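Local coordinates for protein nucleoside-diphosphate-sugar pyrophosphorylase (Vibrio cholerae, PDB 4EVW) that probably transfers a nucleotidyl group from a nucleoside triphosphate to a sugar phosphate, giving a nucleoside-diphosphate sugar and pyrophosphate, at residues A[50-55]-A[78-83]. The protein carries 1 engineered substitution. Sequence-based numbering, arbitrary orientation.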
loop_
_atom_site.group_PDB
_atom_site.type_symbol
_atom_site.label_atom_id
_atom_site.label_comp_id
_atom_site.label_asym_id
_atom_site.label_seq_id
_atom_site.Cartn_x
_atom_site.Cartn_y
_atom_site.Cartn_z
ATOM N N LEU A 50 0.991 9.681 -5.601
ATOM C CA LEU A 50 2.332 9.359 -6.076
ATOM C C LEU A 50 2.286 7.923 -6.569
ATOM O O LEU A 50 2.036 6.998 -5.787
ATOM C CB LEU A 50 3.368 9.478 -4.956
ATOM C CG LEU A 50 4.765 8.932 -5.284
ATOM C CD1 LEU A 50 5.388 9.686 -6.449
ATOM C CD2 LEU A 50 5.644 9.056 -4.051
ATOM N N PHE A 51 2.507 7.739 -7.868
ATOM C CA PHE A 51 2.511 6.407 -8.454
ATOM C C PHE A 51 3.972 6.030 -8.656
ATOM O O PHE A 51 4.716 6.749 -9.323
ATOM C CB PHE A 51 1.767 6.425 -9.792
ATOM C CG PHE A 51 0.319 6.835 -9.669
ATOM C CD1 PHE A 51 -0.628 5.948 -9.167
ATOM C CD2 PHE A 51 -0.087 8.112 -10.031
ATOM C CE1 PHE A 51 -1.968 6.330 -9.026
ATOM C CE2 PHE A 51 -1.425 8.505 -9.894
ATOM C CZ PHE A 51 -2.363 7.610 -9.391
ATOM N N ILE A 52 4.385 4.914 -8.068
ATOM C CA ILE A 52 5.770 4.476 -8.192
ATOM C C ILE A 52 5.776 3.257 -9.086
ATOM O O ILE A 52 5.320 2.180 -8.707
ATOM C CB ILE A 52 6.375 4.137 -6.823
ATOM C CG1 ILE A 52 6.125 5.299 -5.853
ATOM C CG2 ILE A 52 7.875 3.909 -6.967
ATOM C CD1 ILE A 52 6.469 4.981 -4.402
ATOM N N VAL A 53 6.296 3.446 -10.289
ATOM C CA VAL A 53 6.306 2.394 -11.280
ATOM C C VAL A 53 7.691 2.007 -11.717
ATOM O O VAL A 53 8.692 2.626 -11.343
ATOM C CB VAL A 53 5.570 2.841 -12.546
ATOM C CG1 VAL A 53 4.184 3.332 -12.198
ATOM C CG2 VAL A 53 6.360 3.961 -13.219
ATOM N N ARG A 54 7.727 0.983 -12.553
ATOM C CA ARG A 54 8.981 0.517 -13.088
ATOM C C ARG A 54 9.060 0.849 -14.565
ATOM O O ARG A 54 8.034 1.031 -15.223
ATOM C CB ARG A 54 9.092 -0.966 -12.897
ATOM C CG ARG A 54 10.485 -1.315 -12.638
ATOM C CD ARG A 54 10.563 -2.570 -11.876
ATOM N NE ARG A 54 11.628 -3.344 -12.469
ATOM C CZ ARG A 54 11.427 -4.406 -13.231
ATOM N NH1 ARG A 54 10.192 -4.834 -13.478
ATOM N NH2 ARG A 54 12.464 -5.018 -13.776
ATOM N N ASN A 55 10.280 0.915 -15.087
ATOM C CA ASN A 55 10.482 1.240 -16.492
ATOM C C ASN A 55 10.203 0.069 -17.425
ATOM O O ASN A 55 11.042 -0.287 -18.247
ATOM C CB ASN A 55 11.909 1.750 -16.706
ATOM C CG ASN A 55 12.959 0.706 -16.385
ATOM O OD1 ASN A 55 12.694 -0.266 -15.676
ATOM N ND2 ASN A 55 14.169 0.912 -16.897
ATOM N N ALA A 78 6.955 8.375 -10.167
ATOM C CA ALA A 78 8.355 8.118 -9.888
ATOM C C ALA A 78 8.649 6.819 -10.615
ATOM O O ALA A 78 8.060 5.783 -10.316
ATOM C CB ALA A 78 8.578 7.959 -8.384
ATOM N N GLU A 79 9.547 6.874 -11.587
ATOM C CA GLU A 79 9.869 5.679 -12.349
ATOM C C GLU A 79 11.171 5.061 -11.860
ATOM O O GLU A 79 12.219 5.704 -11.887
ATOM C CB GLU A 79 9.965 6.024 -13.838
ATOM C CG GLU A 79 10.161 4.823 -14.739
ATOM C CD GLU A 79 10.289 5.210 -16.200
ATOM O OE1 GLU A 79 9.478 4.729 -17.015
ATOM O OE2 GLU A 79 11.204 5.995 -16.530
ATOM N N LEU A 80 11.094 3.817 -11.398
ATOM C CA LEU A 80 12.262 3.111 -10.892
ATOM C C LEU A 80 12.849 2.268 -12.020
ATOM O O LEU A 80 12.115 1.760 -12.862
ATOM C CB LEU A 80 11.858 2.231 -9.706
ATOM C CG LEU A 80 11.166 2.997 -8.565
ATOM C CD1 LEU A 80 11.023 2.094 -7.344
ATOM C CD2 LEU A 80 11.982 4.235 -8.203
ATOM N N HIS A 81 14.169 2.111 -12.041
ATOM C CA HIS A 81 14.802 1.352 -13.114
ATOM C C HIS A 81 15.317 -0.034 -12.734
ATOM O O HIS A 81 15.796 -0.777 -13.591
ATOM C CB HIS A 81 15.912 2.202 -13.731
ATOM C CG HIS A 81 15.417 3.485 -14.323
ATOM N ND1 HIS A 81 14.832 3.556 -15.570
ATOM C CD2 HIS A 81 15.370 4.741 -13.816
ATOM C CE1 HIS A 81 14.448 4.798 -15.806
ATOM N NE2 HIS A 81 14.763 5.538 -14.756
ATOM N N THR A 82 15.221 -0.380 -11.454
ATOM C CA THR A 82 15.637 -1.704 -10.996
ATOM C C THR A 82 14.500 -2.274 -10.164
ATOM O O THR A 82 13.647 -1.533 -9.680
ATOM C CB THR A 82 16.898 -1.667 -10.087
ATOM O OG1 THR A 82 16.539 -1.192 -8.786
ATOM C CG2 THR A 82 17.968 -0.765 -10.673
ATOM N N GLU A 83 14.478 -3.592 -10.014
ATOM C CA GLU A 83 13.460 -4.231 -9.197
ATOM C C GLU A 83 13.835 -3.876 -7.762
ATOM O O GLU A 83 15.006 -3.619 -7.480
ATOM C CB GLU A 83 13.519 -5.751 -9.361
ATOM C CG GLU A 83 13.266 -6.260 -10.764
ATOM C CD GLU A 83 13.480 -7.759 -10.874
ATOM O OE1 GLU A 83 13.260 -8.465 -9.867
ATOM O OE2 GLU A 83 13.854 -8.233 -11.969
HETATM O O HOH W 1 7.519 2.970 -17.084
#
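F51, V53 and N55 meet A78 and L80 through four backbone hydrogen bonds in parallel register. A78 N donates to F51 O, V53 N to A78 O, L80 N to V53 O at 2.7 Å and 177°, and N55 N to L80 O, the most bent at 137°. CA-H...O contacts from I52, E79 and R54 fill in between them.

Apolar packing lies on the face of L50, I52, A78 and L80. With CG2 anti to its backbone N, I52 sets that methyl 3.7 Å from L80 CD1, while L50 CD1 reaches A78 CB. The small A78 suits a site where helix 87-100 covers this face; V53 faces the other way, onto helix 59-70. Beta-branched I52 and V53 favour extended backbone and give each helix an apolar surface.

The polar contacts gather at the C-terminal ends, where partial exposure suits polar and charged residues. E79 CG, anti to its backbone N, lies beside N55, and the extended chain carries the carboxylate past N55 CA and CB; a water donates to both E79 OE1 and R54 O. The N55 amide stands at 90° to the H81 ring, with ND2 at the ring edge 3.0 Å from ND1, but the angle is poor for a hydrogen bond. E83 CG sits over one face of the R54 guanidinium, toward its rim, 3.4 Å from NH2; the salt bridge from NH2 to E83 OE2 is long, 3.9 Å, and purely electrostatic. R54 NE is buried without a partner.

These segments close the right-handed beta-alpha-beta crossover through helix 59-70, as in the Rossmann-like nucleotidyltransferase fold. The chemistry implies a union fixed by backbone bonds, an apolar face and a water bridge, with only the R54-E83 tip weakly tied.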